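Local atomic coordinates of penicillin-binding protein activator LpoB (Escherichia coli, PDB entry 4Q6Z), a protein that probably regulates peptidoglycan synthesis as an outer-membrane lipoprotein needed by penicillin-binding protein 1B, here represented by its C-terminal domain. Residues Y1-A6 with T45-N50; P9-M14 with N55-L60. One frame throughout, in Å; residues are numbered along the deposited sequence.

Contacts 1 and 2 both use helix 3-15, near its start in residues 1-6 and farther along in 9-14. Their partners follow each other in the chain: helix 41-53 in contact 1, then the turn leading into strand 59-60 in contact 2. The centres lie about 12 Å apart and the sites touch, through Arg-49 with Leu-60 and Asn-4 with Pro-9. Contact 1 is partly buried, running from the buried Trp-3 to the exposed Asn-4 around one threonine methyl. Contact 2 is the more buried, setting a methionine methyl against a phenylalanine while a valine methyl meets the last methylene of a lysine beside it. Neither has a hydrogen bond across its segments.

Contact 1 of 2, residues Y1-A6 with T45-N50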
loop_
_atom_site.group_PDB
_atom_site.type_symbol
_atom_site.label_atom_id
_atom_site.label_comp_id
_atom_site.label_asym_id
_atom_site.label_seq_id
_atom_site.Cartn_x
_atom_site.Cartn_y
_atom_site.Cartn_z
ATOM N N TYR A 1 -14.049 12.596 2.383
ATOM C CA TYR A 1 -12.922 12.051 1.542
ATOM C C TYR A 1 -13.336 10.825 0.768
ATOM O O TYR A 1 -13.387 9.731 1.326
ATOM C CB TYR A 1 -11.729 11.638 2.402
ATOM C CG TYR A 1 -10.796 12.753 2.780
ATOM C CD1 TYR A 1 -10.383 13.710 1.849
ATOM C CD2 TYR A 1 -10.328 12.864 4.093
ATOM C CE1 TYR A 1 -9.533 14.744 2.223
ATOM C CE2 TYR A 1 -9.475 13.889 4.471
ATOM C CZ TYR A 1 -9.079 14.823 3.539
ATOM O OH TYR A 1 -8.236 15.826 3.942
ATOM N N ASP A 2 -13.630 11.000 -0.513
ATOM C CA ASP A 2 -13.984 9.867 -1.365
ATOM C C ASP A 2 -12.699 9.163 -1.745
ATOM O O ASP A 2 -12.149 9.374 -2.829
ATOM C CB ASP A 2 -14.777 10.325 -2.606
ATOM C CG ASP A 2 -15.333 9.160 -3.435
ATOM O OD1 ASP A 2 -15.628 8.074 -2.873
ATOM O OD2 ASP A 2 -15.475 9.340 -4.663
ATOM N N TRP A 3 -12.209 8.340 -0.821
ATOM C CA TRP A 3 -11.049 7.469 -1.082
ATOM C C TRP A 3 -11.325 6.502 -2.236
ATOM O O TRP A 3 -10.551 6.409 -3.188
ATOM C CB TRP A 3 -10.694 6.669 0.155
ATOM C CG TRP A 3 -10.132 7.497 1.239
ATOM C CD1 TRP A 3 -10.632 7.638 2.493
ATOM C CD2 TRP A 3 -8.944 8.291 1.194
ATOM N NE1 TRP A 3 -9.830 8.474 3.244
ATOM C CE2 TRP A 3 -8.784 8.886 2.469
ATOM C CE3 TRP A 3 -7.999 8.563 0.206
ATOM C CZ2 TRP A 3 -7.716 9.732 2.777
ATOM C CZ3 TRP A 3 -6.935 9.414 0.515
ATOM C CH2 TRP A 3 -6.802 9.982 1.787
ATOM N N ASN A 4 -12.451 5.805 -2.138
ATOM C CA ASN A 4 -12.794 4.745 -3.074
ATOM C C ASN A 4 -12.779 5.189 -4.537
ATOM O O ASN A 4 -12.333 4.449 -5.435
ATOM C CB ASN A 4 -14.168 4.193 -2.723
ATOM C CG ASN A 4 -14.457 2.901 -3.409
ATOM O OD1 ASN A 4 -15.295 2.835 -4.304
ATOM N ND2 ASN A 4 -13.756 1.860 -3.004
ATOM N N GLY A 5 -13.271 6.399 -4.768
ATOM C CA GLY A 5 -13.417 6.916 -6.122
ATOM C C GLY A 5 -12.103 7.387 -6.692
ATOM O O GLY A 5 -11.973 7.501 -7.904
ATOM N N ALA A 6 -11.147 7.684 -5.809
ATOM C CA ALA A 6 -9.740 7.912 -6.200
ATOM C C ALA A 6 -8.926 6.626 -6.391
ATOM O O ALA A 6 -8.043 6.562 -7.245
ATOM C CB ALA A 6 -9.055 8.805 -5.190
ATOM N N THR A 45 -6.603 3.315 4.497
ATOM C CA THR A 45 -5.991 1.980 4.401
ATOM C C THR A 45 -7.031 0.896 4.137
ATOM O O THR A 45 -6.884 0.124 3.190
ATOM C CB THR A 45 -5.176 1.604 5.650
ATOM O OG1 THR A 45 -4.376 2.709 6.054
ATOM C CG2 THR A 45 -4.257 0.448 5.343
ATOM N N GLU A 46 -8.076 0.835 4.957
ATOM C CA GLU A 46 -9.058 -0.229 4.808
ATOM C C GLU A 46 -9.687 -0.201 3.410
ATOM O O GLU A 46 -9.844 -1.249 2.757
ATOM C CB GLU A 46 -10.115 -0.126 5.916
ATOM C CG GLU A 46 -11.266 -1.166 5.884
ATOM C CD GLU A 46 -10.806 -2.619 5.669
ATOM O OE1 GLU A 46 -9.980 -3.125 6.469
ATOM O OE2 GLU A 46 -11.276 -3.264 4.692
ATOM N N THR A 47 -10.032 0.992 2.948
ATOM C CA THR A 47 -10.644 1.144 1.623
ATOM C C THR A 47 -9.721 0.587 0.542
ATOM O O THR A 47 -10.164 -0.072 -0.412
ATOM C CB THR A 47 -10.948 2.623 1.324
ATOM O OG1 THR A 47 -11.321 3.280 2.538
ATOM C CG2 THR A 47 -12.076 2.747 0.341
ATOM N N LEU A 48 -8.437 0.871 0.715
ATOM C CA LEU A 48 -7.392 0.409 -0.202
ATOM C C LEU A 48 -7.201 -1.115 -0.181
ATOM O O LEU A 48 -7.143 -1.757 -1.245
ATOM C CB LEU A 48 -6.064 1.093 0.125
ATOM C CG LEU A 48 -4.867 0.728 -0.744
ATOM C CD1 LEU A 48 -5.184 0.975 -2.213
ATOM C CD2 LEU A 48 -3.636 1.501 -0.303
ATOM N N ARG A 49 -7.097 -1.679 1.020
ATOM C CA ARG A 49 -7.126 -3.137 1.189
ATOM C C ARG A 49 -8.349 -3.753 0.527
ATOM O O ARG A 49 -8.264 -4.725 -0.247
ATOM C CB ARG A 49 -7.162 -3.485 2.663
ATOM C CG ARG A 49 -5.879 -3.146 3.405
ATOM C CD ARG A 49 -5.835 -3.816 4.772
ATOM N NE ARG A 49 -5.492 -5.229 4.629
ATOM C CZ ARG A 49 -4.258 -5.732 4.705
ATOM N NH1 ARG A 49 -3.210 -4.955 4.955
ATOM N NH2 ARG A 49 -4.080 -7.032 4.534
ATOM N N ASN A 50 -9.488 -3.147 0.816
ATOM C CA ASN A 50 -10.730 -3.534 0.178
ATOM C C ASN A 50 -10.664 -3.488 -1.355
ATOM O O ASN A 50 -11.087 -4.420 -2.029
ATOM C CB ASN A 50 -11.863 -2.655 0.684
ATOM C CG ASN A 50 -13.218 -3.280 0.466
ATOM O OD1 ASN A 50 -13.324 -4.403 -0.033
ATOM N ND2 ASN A 50 -14.267 -2.557 0.831
#
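Asn-4 and Thr-47 mark the closest backbone approach, their CA atoms 6.3 Å apart where the first turn of helix 3-15 meets the middle of helix 41-53. Thr-47 is the single residue of segment 45-50 that makes close contacts, and its methyl does most of the touching. CG2 of Thr-47 lies 3.8 Å from ND2 of Asn-4 and 4.0 Å from CB of the same asparagine. It also meets the start of the neighbouring side chain, with CG2 of Thr-47 and CB of Trp-3 separated by 4.2 Å. The threonine torsion explains this division of labour: CG2 stands opposite the backbone N and reaches across, whereas OG1 turns back beside that N (chi1 -35°) and hydrogen-bonds to Glu-43 O within its own helix.

The indole of Trp-3 leads away from Thr-47 toward the sheet, where it touches Ala-104 of strand 98-106, and Val-133 in the loop after strand 124-132. Tyr-1 CB covers one face of this indole, 3.8 Å above its plane and offset toward the rim. At the start of the helix Asp-2 occupies the N-cap position, its OD1 accepting a weak, bent bond from Gly-5 N (3.5 Å, 143°). Farther along helix 3-15, Met-7 touches both Thr-47 and Leu-48.

About 120 Å² is buried between the segments, counting both sides, with no hydrogen bond across. The chemistry implies van der Waals contact between two helices, in which the threonine hydroxyl is satisfied locally and its methyl supplies the apolar surface.

Contact 2 of 2, residues P9-M14 with N55-L60; sequences PMVSKM and NGKFTL
Met-14 and Phe-58 form the apolar centre of this contact, with CE of Met-14 3.5 Å from CE2 of Phe-58 and 3.9 Å from CZ of that ring. The two side chains cross obliquely. Met-14 extends from its helix through two anti torsions (chi1 -176°, chi2 179°), then turns about the CG-SD bond (chi3 70°), which brings the terminal methyl to the far end of the ring. Beside this pair, Val-11 offers CG1 to the end of the Lys-57 chain: CG1 of Val-11 is 3.9 Å from CE of Lys-57 and 4.0 Å from its NZ. The nearer atom is the aliphatic CE; the ammonium nitrogen, slightly farther off, has a weak hydrogen bond to Asn-54 O.

The next shell comes from the neighbouring helices and strands. Val-11 and Met-14, three residues apart on one helix, both also rest on Leu-52 of helix 41-53, and Met-14 reaches Leu-117 of strand 111-119. Leu-15 touches Lys-57 and Phe-58, and Phe-58 packs on Leu-26 as well. Backbone hydrogen bonding joins Lys-57 with Gly-23, just before strand 25-35, and Thr-59 with Leu-26 within it.

Farther out, strand 25-35, helix 41-53 and the adjacent parallel strand 59-60 make a beta-alpha-beta crossover. Helix 3-15 packs beside the crossover helix and meets the turn entering its second strand, a layout characteristic of a mixed alpha-beta domain and consistent with membership of the TolB_N clan.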
loop_
_atom_site.group_PDB
_atom_site.type_symbol
_atom_site.label_atom_id
_atom_site.label_comp_id
_atom_site.label_asym_id
_atom_site.label_seq_id
_atom_site.Cartn_x
_atom_site.Cartn_y
_atom_site.Cartn_z
ATOM N N PRO A 9 -9.859 3.761 -9.693
ATOM C CA PRO A 9 -9.166 4.066 -10.957
ATOM C C PRO A 9 -7.674 3.776 -10.889
ATOM O O PRO A 9 -7.110 3.329 -11.872
ATOM C CB PRO A 9 -9.394 5.576 -11.169
ATOM C CG PRO A 9 -10.209 6.065 -10.027
ATOM C CD PRO A 9 -10.595 4.919 -9.145
ATOM N N MET A 10 -7.057 4.042 -9.742
ATOM C CA MET A 10 -5.615 3.839 -9.567
ATOM C C MET A 10 -5.216 2.371 -9.515
ATOM O O MET A 10 -4.254 1.973 -10.161
ATOM C CB MET A 10 -5.111 4.535 -8.302
ATOM C CG MET A 10 -4.900 6.022 -8.499
ATOM S SD MET A 10 -3.911 6.754 -7.184
ATOM C CE MET A 10 -5.307 7.501 -6.374
ATOM N N VAL A 11 -5.934 1.579 -8.728
ATOM C CA VAL A 11 -5.697 0.138 -8.660
ATOM C C VAL A 11 -5.841 -0.484 -10.041
ATOM O O VAL A 11 -4.988 -1.241 -10.487
ATOM C CB VAL A 11 -6.682 -0.537 -7.704
ATOM C CG1 VAL A 11 -6.684 -2.045 -7.890
ATOM C CG2 VAL A 11 -6.332 -0.176 -6.264
ATOM N N SER A 12 -6.920 -0.142 -10.720
ATOM C CA SER A 12 -7.114 -0.545 -12.098
ATOM C C SER A 12 -5.949 -0.103 -12.985
ATOM O O SER A 12 -5.425 -0.883 -13.761
ATOM C CB SER A 12 -8.430 0.029 -12.632
ATOM O OG SER A 12 -8.671 -0.396 -13.960
ATOM N N LYS A 13 -5.550 1.155 -12.872
ATOM C CA LYS A 13 -4.422 1.702 -13.646
ATOM C C LYS A 13 -3.205 0.832 -13.435
ATOM O O LYS A 13 -2.519 0.476 -14.379
ATOM C CB LYS A 13 -4.123 3.131 -13.162
ATOM C CG LYS A 13 -3.609 4.126 -14.182
ATOM C CD LYS A 13 -3.716 5.526 -13.578
ATOM C CE LYS A 13 -2.567 6.428 -13.971
ATOM N NZ LYS A 13 -2.734 6.948 -15.350
ATOM N N MET A 14 -2.974 0.487 -12.168
ATOM C CA MET A 14 -1.828 -0.305 -11.715
ATOM C C MET A 14 -1.856 -1.714 -12.312
ATOM O O MET A 14 -0.848 -2.233 -12.790
ATOM C CB MET A 14 -1.843 -0.381 -10.184
ATOM C CG MET A 14 -0.646 -1.090 -9.553
ATOM S SD MET A 14 -0.676 -1.155 -7.751
ATOM C CE MET A 14 -2.018 -2.302 -7.486
ATOM N N ASN A 55 -11.083 -7.815 -7.235
ATOM C CA ASN A 55 -11.979 -8.964 -7.403
ATOM C C ASN A 55 -11.107 -10.247 -7.376
ATOM O O ASN A 55 -11.184 -11.141 -8.229
ATOM C CB ASN A 55 -12.845 -8.807 -8.679
ATOM C CG ASN A 55 -14.325 -9.115 -8.437
ATOM O OD1 ASN A 55 -14.856 -8.883 -7.348
ATOM N ND2 ASN A 55 -14.999 -9.628 -9.460
ATOM N N GLY A 56 -10.263 -10.303 -6.350
ATOM C CA GLY A 56 -9.396 -11.445 -6.070
ATOM C C GLY A 56 -8.176 -11.436 -6.967
ATOM O O GLY A 56 -7.555 -12.466 -7.234
ATOM N N LYS A 57 -7.838 -10.244 -7.436
ATOM C CA LYS A 57 -6.791 -10.063 -8.436
ATOM C C LYS A 57 -5.461 -9.765 -7.745
ATOM O O LYS A 57 -4.409 -9.710 -8.377
ATOM C CB LYS A 57 -7.160 -8.931 -9.388
ATOM C CG LYS A 57 -7.427 -7.619 -8.646
ATOM C CD LYS A 57 -8.530 -6.764 -9.252
ATOM C CE LYS A 57 -8.484 -5.365 -8.639
ATOM N NZ LYS A 57 -9.617 -4.528 -9.113
ATOM N N PHE A 58 -5.517 -9.560 -6.435
ATOM C CA PHE A 58 -4.323 -9.635 -5.596
ATOM C C PHE A 58 -4.610 -10.397 -4.319
ATOM O O PHE A 58 -5.650 -10.203 -3.685
ATOM C CB PHE A 58 -3.830 -8.244 -5.213
ATOM C CG PHE A 58 -3.128 -7.514 -6.324
ATOM C CD1 PHE A 58 -1.924 -7.971 -6.821
ATOM C CD2 PHE A 58 -3.665 -6.345 -6.843
ATOM C CE1 PHE A 58 -1.272 -7.285 -7.820
ATOM C CE2 PHE A 58 -3.026 -5.658 -7.849
ATOM C CZ PHE A 58 -1.829 -6.132 -8.337
ATOM N N THR A 59 -3.664 -11.238 -3.936
ATOM C CA THR A 59 -3.573 -11.746 -2.577
ATOM C C THR A 59 -2.817 -10.800 -1.630
ATOM O O THR A 59 -1.756 -10.306 -1.989
ATOM C CB THR A 59 -2.842 -13.085 -2.637
ATOM O OG1 THR A 59 -3.071 -13.690 -3.915
ATOM C CG2 THR A 59 -3.291 -14.010 -1.538
ATOM N N LEU A 60 -3.367 -10.530 -0.441
ATOM C CA LEU A 60 -2.740 -9.589 0.514
ATOM C C LEU A 60 -2.201 -10.317 1.724
ATOM O O LEU A 60 -2.787 -11.258 2.223
ATOM C CB LEU A 60 -3.704 -8.479 1.001
ATOM C CG LEU A 60 -4.812 -7.997 0.054
ATOM C CD1 LEU A 60 -5.737 -7.024 0.774
ATOM C CD2 LEU A 60 -4.251 -7.358 -1.203
#